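Local coordinates for sensor protein (Rhodopseudomonas palustris, PDB 2OOL), which senses light as a bacteriophytochrome through a bound biliverdin chromophore, the part given being its chromophore-binding domain, and probably signals through a histidine kinase region, at the interface of chains A and B. Sequence-based numbering; all coordinates share one arbitrary frame. Chains: chain A/B, Sensor protein.

The interface of chains A and B. Residues chain A 147, 150; chain B 312, 315-316.
A:Arg150 NH2, a terminal guanidinium nitrogen, meets carboxylate oxygen OE2 of B:Glu315 at 2.7 Å in a salt bridge between helix 142-157 of chain A and helix 308-329 of chain B. The N-H does not point at the oxygen, and the pair holds by charge rather than as a hydrogen bond. The carboxylate lies over one face of the guanidinium, B:Glu315 CD standing 3.3 Å above its plane toward the rim, with the two planes 34° apart. Arginine suits this place because its long chain has apolar work to do before the charge is reached. With CG anti to the backbone N, the stem runs out along B:Leu316, whose methyl CD1 packs 3.7 Å from A:Arg150 CB. A bend at chi3 (74°) then turns the head so that one face meets the B:Glu315 carboxylate, whose extended chain reaches it from the neighbouring helix. Shortened to alanine, this position would probably leave the B:Glu315 carboxylate without its cationic mate and strip the cover that A:Arg150 CD gives the B:Leu316 backbone. A:Arg147, one helical turn earlier, sends its guanidinium away from this pair and adds little buried surface. The two chains are copies of one protein, and pairing through such helices is common among bacteriophytochromes, although this interface is not exactly two-fold. B:Gln312, uncharged and so tolerable beside a cation, borders the head with its amide turned 75° from the guanidinium plane; its NE2 lies 3.3 Å from A:Arg150 NH1, two donors that no hydrogen bond joins as modelled.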
ATOM      1  N   ARG A 147      -2.296  -5.107  -1.293  1.00 53.69           N
ATOM      2  CA  ARG A 147      -1.629  -6.270  -1.874  1.00 54.17           C
ATOM      3  C   ARG A 147      -1.128  -5.978  -3.284  1.00 52.98           C
ATOM      4  O   ARG A 147       0.022  -6.271  -3.586  1.00 50.95           O
ATOM      5  CB  ARG A 147      -2.591  -7.481  -1.875  1.00 54.23           C
ATOM      6  CG  ARG A 147      -2.104  -8.702  -2.598  1.00 54.81           C
ATOM      7  CD  ARG A 147      -3.157  -9.771  -2.513  1.00 58.25           C
ATOM      8  NE  ARG A 147      -4.320  -9.466  -3.346  1.00 62.24           N
ATOM      9  CZ  ARG A 147      -5.573  -9.867  -3.098  1.00 65.50           C
ATOM     10  NH1 ARG A 147      -5.876 -10.579  -2.015  1.00 66.94           N
ATOM     11  NH2 ARG A 147      -6.547  -9.536  -3.940  1.00 66.90           N
ATOM     12  N   ARG A 150       1.891  -3.630  -3.192  1.00 55.37           N
ATOM     13  CA  ARG A 150       3.047  -4.400  -2.719  1.00 55.40           C
ATOM     14  C   ARG A 150       3.681  -5.312  -3.809  1.00 55.15           C
ATOM     15  O   ARG A 150       4.915  -5.322  -3.978  1.00 54.68           O
ATOM     16  CB  ARG A 150       2.664  -5.211  -1.467  1.00 54.85           C
ATOM     17  CG  ARG A 150       3.785  -6.130  -0.973  1.00 57.03           C
ATOM     18  CD  ARG A 150       3.354  -7.065   0.158  1.00 58.97           C
ATOM     19  NE  ARG A 150       2.508  -8.177  -0.291  1.00 60.87           N
ATOM     20  CZ  ARG A 150       2.940  -9.250  -0.944  1.00 62.48           C
ATOM     21  NH1 ARG A 150       2.068 -10.190  -1.293  1.00 61.71           N
ATOM     22  NH2 ARG A 150       4.226  -9.393  -1.270  1.00 64.14           N
TER
ATOM     23  N   GLN B 312      -0.007  -9.203   5.910  1.00 52.62           N
ATOM     24  CA  GLN B 312       0.165  -8.657   4.567  1.00 53.67           C
ATOM     25  C   GLN B 312       0.462  -7.129   4.609  1.00 53.83           C
ATOM     26  O   GLN B 312       1.321  -6.632   3.870  1.00 53.12           O
ATOM     27  CB  GLN B 312      -1.086  -8.899   3.697  1.00 54.35           C
ATOM     28  CG  GLN B 312      -1.277 -10.301   3.146  1.00 58.29           C
ATOM     29  CD  GLN B 312      -0.146 -10.756   2.200  1.00 62.85           C
ATOM     30  OE1 GLN B 312       0.883 -11.315   2.646  1.00 64.52           O
ATOM     31  NE2 GLN B 312      -0.340 -10.528   0.884  1.00 65.80           N
ATOM     32  N   GLU B 315       3.924  -6.632   5.544  1.00 54.17           N
ATOM     33  CA  GLU B 315       4.812  -7.052   4.484  1.00 53.81           C
ATOM     34  C   GLU B 315       4.950  -5.899   3.501  1.00 52.21           C
ATOM     35  O   GLU B 315       6.049  -5.618   3.017  0.50 50.44           O
ATOM     36  CB  GLU B 315       4.291  -8.334   3.817  1.00 53.50           C
ATOM     37  CG  GLU B 315       5.305  -8.973   2.870  1.00 55.40           C
ATOM     38  CD  GLU B 315       4.738 -10.156   2.062  1.00 57.06           C
ATOM     39  OE1 GLU B 315       3.739 -10.792   2.504  1.00 59.94           O
ATOM     40  OE2 GLU B 315       5.342 -10.462   1.004  1.00 61.75           O
ATOM     41  N   LEU B 316       3.825  -5.218   3.246  1.00 52.06           N
ATOM     42  CA  LEU B 316       3.849  -3.968   2.459  1.00 51.56           C
ATOM     43  C   LEU B 316       4.849  -3.001   3.075  1.00 51.25           C
ATOM     44  O   LEU B 316       5.714  -2.482   2.374  1.00 51.22           O
ATOM     45  CB  LEU B 316       2.466  -3.317   2.302  1.00 51.70           C
ATOM     46  CG  LEU B 316       2.402  -1.916   1.622  1.00 50.93           C
ATOM     47  CD1 LEU B 316       3.029  -1.960   0.232  1.00 49.45           C
ATOM     48  CD2 LEU B 316       0.966  -1.382   1.531  1.00 49.65           C
TER